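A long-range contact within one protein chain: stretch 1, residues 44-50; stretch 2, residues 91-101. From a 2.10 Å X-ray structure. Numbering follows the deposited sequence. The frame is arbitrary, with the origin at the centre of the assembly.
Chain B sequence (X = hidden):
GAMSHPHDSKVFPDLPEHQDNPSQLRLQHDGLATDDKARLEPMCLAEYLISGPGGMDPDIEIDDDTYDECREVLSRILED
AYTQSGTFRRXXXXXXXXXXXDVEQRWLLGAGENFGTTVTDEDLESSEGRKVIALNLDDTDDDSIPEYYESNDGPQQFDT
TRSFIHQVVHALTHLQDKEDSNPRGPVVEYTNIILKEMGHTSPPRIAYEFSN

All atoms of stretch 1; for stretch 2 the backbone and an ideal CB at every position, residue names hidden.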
ATOM      1  N   CYS B  44      -5.492  28.802   2.808  1.00 75.59           N
ATOM      2  CA  CYS B  44      -4.507  28.830   1.736  1.00 73.40           C
ATOM      3  C   CYS B  44      -3.530  27.663   1.797  1.00 61.85           C
ATOM      4  O   CYS B  44      -2.613  27.596   0.970  1.00 55.43           O
ATOM      5  CB  CYS B  44      -3.726  30.148   1.771  1.00 80.31           C
ATOM      6  SG  CYS B  44      -4.726  31.612   1.430  1.00 79.86           S
ATOM      7  N   LEU B  45      -3.703  26.740   2.747  1.00 53.13           N
ATOM      8  CA  LEU B  45      -2.757  25.639   2.902  1.00 60.77           C
ATOM      9  C   LEU B  45      -2.769  24.719   1.688  1.00 60.25           C
ATOM     10  O   LEU B  45      -1.723  24.193   1.288  1.00 54.08           O
ATOM     11  CB  LEU B  45      -3.084  24.845   4.165  1.00 43.36           C
ATOM     12  CG  LEU B  45      -3.039  25.608   5.488  1.00 53.07           C
ATOM     13  CD1 LEU B  45      -3.679  24.779   6.588  1.00 48.17           C
ATOM     14  CD2 LEU B  45      -1.615  25.964   5.858  1.00 57.42           C
ATOM     15  N   ALA B  46      -3.946  24.494   1.099  1.00 60.03           N
ATOM     16  CA  ALA B  46      -4.035  23.632  -0.075  1.00 56.80           C
ATOM     17  C   ALA B  46      -3.173  24.167  -1.214  1.00 56.64           C
ATOM     18  O   ALA B  46      -2.398  23.420  -1.825  1.00 56.92           O
ATOM     19  CB  ALA B  46      -5.493  23.505  -0.517  1.00 49.04           C
ATOM     20  N   GLU B  47      -3.306  25.461  -1.521  1.00 53.77           N
ATOM     21  CA  GLU B  47      -2.467  26.072  -2.549  1.00 62.03           C
ATOM     22  C   GLU B  47      -0.992  25.971  -2.187  1.00 63.53           C
ATOM     23  O   GLU B  47      -0.137  25.812  -3.067  1.00 73.14           O
ATOM     24  CB  GLU B  47      -2.868  27.534  -2.755  1.00 67.03           C
ATOM     25  CG  GLU B  47      -3.989  27.741  -3.764  1.00 79.65           C
ATOM     26  CD  GLU B  47      -4.519  29.162  -3.775  1.00 99.23           C
ATOM     27  OE1 GLU B  47      -3.750  30.091  -3.447  1.00108.31           O
ATOM     28  OE2 GLU B  47      -5.711  29.349  -4.104  1.00106.30           O
ATOM     29  N   TYR B  48      -0.672  26.064  -0.895  1.00 60.81           N
ATOM     30  CA  TYR B  48       0.721  25.971  -0.473  1.00 63.27           C
ATOM     31  C   TYR B  48       1.275  24.565  -0.667  1.00 66.21           C
ATOM     32  O   TYR B  48       2.474  24.403  -0.919  1.00 60.86           O
ATOM     33  CB  TYR B  48       0.860  26.386   0.995  1.00 56.72           C
ATOM     34  CG  TYR B  48       0.445  27.815   1.307  1.00 57.89           C
ATOM     35  CD1 TYR B  48       0.206  28.737   0.293  1.00 58.99           C
ATOM     36  CD2 TYR B  48       0.299  28.242   2.622  1.00 59.93           C
ATOM     37  CE1 TYR B  48      -0.170  30.034   0.579  1.00 65.28           C
ATOM     38  CE2 TYR B  48      -0.077  29.540   2.917  1.00 58.34           C
ATOM     39  CZ  TYR B  48      -0.310  30.431   1.891  1.00 65.42           C
ATOM     40  OH  TYR B  48      -0.685  31.725   2.172  1.00 73.52           O
ATOM     41  N   LEU B  49       0.430  23.542  -0.554  1.00 51.72           N
ATOM     42  CA  LEU B  49       0.891  22.162  -0.654  1.00 53.56           C
ATOM     43  C   LEU B  49       0.789  21.611  -2.073  1.00 55.38           C
ATOM     44  O   LEU B  49       1.660  20.845  -2.496  1.00 57.37           O
ATOM     45  CB  LEU B  49       0.091  21.272   0.303  1.00 47.23           C
ATOM     46  CG  LEU B  49       0.509  19.801   0.404  1.00 45.61           C
ATOM     47  CD1 LEU B  49       1.767  19.644   1.243  1.00 45.08           C
ATOM     48  CD2 LEU B  49      -0.622  18.956   0.969  1.00 42.81           C
ATOM     49  N   ILE B  50      -0.248  21.991  -2.818  1.00 63.34           N
ATOM     50  CA  ILE B  50      -0.574  21.376  -4.103  1.00 68.22           C
ATOM     51  C   ILE B  50      -0.396  22.402  -5.213  1.00 59.74           C
ATOM     52  O   ILE B  50      -0.913  23.522  -5.124  1.00 60.35           O
ATOM     53  CB  ILE B  50      -2.008  20.819  -4.104  1.00 61.16           C
ATOM     54  CG1 ILE B  50      -2.224  19.874  -2.915  1.00 57.05           C
ATOM     55  CG2 ILE B  50      -2.313  20.116  -5.419  1.00 55.51           C
ATOM     56  CD1 ILE B  50      -1.213  18.744  -2.810  1.00 53.54           C
ATOM     57  N   UNK B  91       4.807  20.930  11.733  1.00 42.29           N
ATOM     58  CA  UNK B  91       5.216  20.300  10.483  1.00 42.65           C
ATOM     59  C   UNK B  91       4.912  21.208   9.298  1.00 43.89           C
ATOM     60  O   UNK B  91       5.774  21.445   8.445  1.00 46.45           O
ATOM     61  CB  UNK B  91       4.518  18.950  10.309  1.00 42.65           C
ATOM     62  N   UNK B  92       3.696  21.756   9.251  1.00 42.30           N
ATOM     63  CA  UNK B  92       3.300  22.607   8.132  1.00 43.33           C
ATOM     64  C   UNK B  92       4.145  23.873   8.078  1.00 48.07           C
ATOM     65  O   UNK B  92       4.650  24.252   7.014  1.00 51.95           O
ATOM     66  CB  UNK B  92       1.817  22.970   8.237  1.00 43.33           C
ATOM     67  N   UNK B  93       4.297  24.553   9.217  1.00 45.96           N
ATOM     68  CA  UNK B  93       5.080  25.785   9.250  1.00 48.66           C
ATOM     69  C   UNK B  93       6.496  25.540   8.754  1.00 51.57           C
ATOM     70  O   UNK B  93       6.984  26.239   7.859  1.00 55.52           O
ATOM     71  CB  UNK B  93       5.111  26.364  10.666  1.00 48.66           C
ATOM     72  N   UNK B  94       7.181  24.555   9.338  1.00 51.31           N
ATOM     73  CA  UNK B  94       8.526  24.220   8.885  1.00 59.30           C
ATOM     74  C   UNK B  94       8.542  23.971   7.381  1.00 55.10           C
ATOM     75  O   UNK B  94       9.324  24.583   6.643  1.00 60.67           O
ATOM     76  CB  UNK B  94       9.052  22.992   9.631  1.00 59.30           C
ATOM     77  N   UNK B  95       7.671  23.082   6.907  1.00 58.14           N
ATOM     78  CA  UNK B  95       7.645  22.767   5.483  1.00 60.37           C
ATOM     79  C   UNK B  95       7.410  24.014   4.638  1.00 58.40           C
ATOM     80  O   UNK B  95       7.966  24.139   3.539  1.00 58.38           O
ATOM     81  CB  UNK B  95       6.562  21.726   5.192  1.00 60.37           C
ATOM     82  N   UNK B  96       6.581  24.943   5.122  1.00 56.82           N
ATOM     83  CA  UNK B  96       6.352  26.171   4.367  1.00 59.17           C
ATOM     84  C   UNK B  96       7.644  26.958   4.193  1.00 63.86           C
ATOM     85  O   UNK B  96       7.934  27.456   3.098  1.00 62.64           O
ATOM     86  CB  UNK B  96       5.300  27.036   5.063  1.00 59.17           C
ATOM     87  N   UNK B  97       8.439  27.071   5.261  1.00 66.44           N
ATOM     88  CA  UNK B  97       9.665  27.860   5.192  1.00 70.18           C
ATOM     89  C   UNK B  97      10.675  27.243   4.231  1.00 75.94           C
ATOM     90  O   UNK B  97      11.415  27.965   3.553  1.00 83.37           O
ATOM     91  CB  UNK B  97      10.285  27.996   6.584  1.00 70.18           C
ATOM     92  N   UNK B  98      10.726  25.912   4.159  1.00 70.98           N
ATOM     93  CA  UNK B  98      11.745  25.252   3.349  1.00 74.49           C
ATOM     94  C   UNK B  98      11.373  25.225   1.872  1.00 81.32           C
ATOM     95  O   UNK B  98      12.217  25.513   1.016  1.00 94.15           O
ATOM     96  CB  UNK B  98      11.972  23.825   3.852  1.00 74.49           C
ATOM     97  N   UNK B  99      10.124  24.883   1.554  1.00 69.90           N
ATOM     98  CA  UNK B  99       9.770  24.560   0.176  1.00 71.61           C
ATOM     99  C   UNK B  99       8.428  25.156  -0.230  1.00 67.71           C
ATOM    100  O   UNK B  99       8.327  25.802  -1.278  1.00 71.47           O
ATOM    101  CB  UNK B  99       9.739  23.042  -0.014  1.00 71.61           C
ATOM    102  N   UNK B 100       7.432  24.997   0.611  1.00 61.42           N
ATOM    103  CA  UNK B 100       6.110  25.311   0.114  1.00 59.93           C
ATOM    104  C   UNK B 100       5.940  26.761  -0.232  1.00 67.58           C
ATOM    105  O   UNK B 100       5.030  27.125  -0.935  1.00 80.00           O
ATOM    106  CB  UNK B 100       5.054  24.907   1.144  1.00 59.93           C
ATOM    107  N   UNK B 101       6.751  27.622   0.344  1.00 72.81           N
ATOM    108  CA  UNK B 101       6.581  29.016  -0.039  1.00 65.73           C
ATOM    109  C   UNK B 101       6.907  29.214  -1.512  1.00 68.56           C
ATOM    110  O   UNK B 101       6.389  30.143  -2.142  1.00 69.91           O
ATOM    111  CB  UNK B 101       7.462  29.921   0.825  1.00 65.73           C
TER

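Stretch 1 presents a short helix, 45-49, whose apolar surface toward stretch 2 is built from Leu45, Tyr48 and Leu49. The helix of stretch 2 passes it at 44°, with 11.2 Å between the axes at closest approach. The gap is wide at the start, where the CA atoms of Leu45 and position 92 lie 8.6 Å apart, and narrows to 5.5 Å between the CA atoms of Tyr48 and position 100. The rule to expect is long side chains early and a compact fit late.

Position 91 has nothing of stretch 1 near its CB, so this contact sets no requirement; the deposited residue is Leu91, which stays out of reach.

Position 92 is different. Its CA-to-CB bond points toward stretch 1, yet the ideal CB still stands 5.1 Å from Leu45 CD2. What lies ahead is carbon: the end of Leu45 and the flank of Tyr48. No charge is on offer, so a long, flexible apolar chain such as methionine suits best; leucine, shorter and branched, could fill part of the gap, while alanine would leave space. The deposited residue is Met92, with chi1 t, chi2 p and chi3 t. That course brings its CE to 3.7 Å from Leu45 CD2 and 4.0 Å from Tyr48 CB, and CE also sits at the edge of the Tyr48 ring, near its plane. One methyl group thus touches two residues a helical turn apart.

Positions 93, 94 and 95 have no neighbour from stretch 1 within reach of their CB atoms, and many helix-compatible residues would serve. They are Asn93, whose amide is hydrogen-bonded elsewhere in the structure, Tyr94 and Ala95.

Position 96 points its CB sideways, with nothing close, but one face of the Tyr48 ring is within range of a long side chain. A large flat or extended group could reach it: an aromatic, methionine, perhaps the aliphatic part of arginine. The deposited Tyr96, chi1 t, swings its ring in, and its CE1 lies over that face, 3.5 Å from Tyr48 CD2. The rings meet obliquely, their planes at 54° and their centroids 4.9 Å apart.

Positions 97, 98 and 99 make no contact, so stretch 1 sets no requirement; Asp97, Gln98 and Glu99 occupy them, the carboxylates of Asp97 and Glu99 hydrogen-bonded elsewhere in the structure. Here the helix widens into a pi-type turn spanning 96-100, with the amide of 100 bonded to the carbonyl of Ala95 (N to O, 3.1 Å).

Position 100 points directly at stretch 1, its ideal CB only 3.3 Å from Tyr48 O. Space at the first carbon is tight, but Leu49 offers apolar surface beyond, so a medium aliphatic group such as leucine or methionine would suit. It is Leu100, chi1 m and chi2 t. Its CB lies 4.4 Å from Tyr48 CB, and its CD1 packs 3.8 Å from Leu49 CD1.

Position 101 turns its CB away and asks for nothing from stretch 1; it is His101.

Across the whole contact no hydrogen bond forms: the contacts between side chains are apolar.

Stretch 2 (91-101) LMNYAYDQELH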
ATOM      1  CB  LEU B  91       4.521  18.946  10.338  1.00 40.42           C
ATOM      2  CG  LEU B  91       4.700  17.997  11.529  1.00 46.04           C
ATOM      3  CD1 LEU B  91       4.004  16.677  11.268  1.00 44.95           C
ATOM      4  CD2 LEU B  91       6.173  17.771  11.839  1.00 58.18           C
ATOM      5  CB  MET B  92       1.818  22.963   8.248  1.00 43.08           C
ATOM      6  CG  MET B  92       1.301  23.826   7.109  1.00 42.02           C
ATOM      7  SD  MET B  92       1.329  22.945   5.534  1.00 59.81           S
ATOM      8  CE  MET B  92       1.312  24.318   4.385  1.00 75.42           C
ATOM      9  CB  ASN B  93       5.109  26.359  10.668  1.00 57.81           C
ATOM     10  CG  ASN B  93       3.815  27.057  11.054  1.00 46.52           C
ATOM     11  OD1 ASN B  93       3.019  27.438  10.199  1.00 45.65           O
ATOM     12  ND2 ASN B  93       3.612  27.246  12.357  1.00 57.95           N
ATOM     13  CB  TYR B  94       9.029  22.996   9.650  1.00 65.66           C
ATOM     14  CG  TYR B  94      10.497  22.641   9.471  1.00 82.01           C
ATOM     15  CD1 TYR B  94      11.275  23.166   8.445  1.00 92.23           C
ATOM     16  CD2 TYR B  94      11.105  21.757  10.338  1.00 96.75           C
ATOM     17  CE1 TYR B  94      12.603  22.812   8.312  1.00101.84           C
ATOM     18  CE2 TYR B  94      12.402  21.412  10.205  1.00105.55           C
ATOM     19  CZ  TYR B  94      13.157  21.934   9.198  1.00102.01           C
ATOM     20  OH  TYR B  94      14.477  21.569   9.082  1.00 95.26           O
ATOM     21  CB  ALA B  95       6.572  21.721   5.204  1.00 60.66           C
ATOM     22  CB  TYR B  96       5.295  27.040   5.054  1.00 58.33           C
ATOM     23  CG  TYR B  96       4.940  28.273   4.248  1.00 62.21           C
ATOM     24  CD1 TYR B  96       3.965  28.223   3.260  1.00 58.55           C
ATOM     25  CD2 TYR B  96       5.589  29.483   4.467  1.00 67.67           C
ATOM     26  CE1 TYR B  96       3.638  29.346   2.516  1.00 66.17           C
ATOM     27  CE2 TYR B  96       5.269  30.613   3.726  1.00 64.26           C
ATOM     28  CZ  TYR B  96       4.295  30.536   2.754  1.00 70.01           C
ATOM     29  OH  TYR B  96       3.978  31.659   2.019  1.00 67.28           O
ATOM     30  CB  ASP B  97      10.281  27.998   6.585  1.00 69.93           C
ATOM     31  CG  ASP B  97       9.400  28.785   7.543  1.00 74.80           C
ATOM     32  OD1 ASP B  97       8.672  29.689   7.084  1.00 77.68           O
ATOM     33  OD2 ASP B  97       9.442  28.502   8.759  1.00 62.84           O
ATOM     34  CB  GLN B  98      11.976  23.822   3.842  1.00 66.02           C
ATOM     35  CG  GLN B  98      12.375  23.719   5.295  1.00 71.38           C
ATOM     36  CD  GLN B  98      13.494  24.674   5.669  1.00 86.53           C
ATOM     37  OE1 GLN B  98      13.252  25.738   6.240  1.00107.24           O
ATOM     38  NE2 GLN B  98      14.726  24.296   5.351  1.00 80.20           N
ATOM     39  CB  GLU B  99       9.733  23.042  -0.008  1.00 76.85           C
ATOM     40  CG  GLU B  99      10.950  22.315   0.547  1.00 95.96           C
ATOM     41  CD  GLU B  99      10.888  20.818   0.323  1.00105.34           C
ATOM     42  OE1 GLU B  99       9.892  20.193   0.746  1.00 98.80           O
ATOM     43  OE2 GLU B  99      11.833  20.265  -0.279  1.00109.63           O
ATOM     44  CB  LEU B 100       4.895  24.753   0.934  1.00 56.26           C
ATOM     45  CG  LEU B 100       4.708  23.233   1.006  1.00 74.86           C
ATOM     46  CD1 LEU B 100       3.581  22.871   1.953  1.00 91.33           C
ATOM     47  CD2 LEU B 100       4.495  22.551  -0.363  1.00 67.51           C
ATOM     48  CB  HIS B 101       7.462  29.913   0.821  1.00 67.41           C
ATOM     49  CG  HIS B 101       8.923  29.694   0.602  1.00 70.12           C
ATOM     50  ND1 HIS B 101       9.607  30.240  -0.462  1.00 73.51           N
ATOM     51  CD2 HIS B 101       9.828  28.968   1.298  1.00 70.01           C
ATOM     52  CE1 HIS B 101      10.873  29.872  -0.405  1.00 75.33           C
ATOM     53  NE2 HIS B 101      11.034  29.099   0.654  1.00 82.27           N
TER
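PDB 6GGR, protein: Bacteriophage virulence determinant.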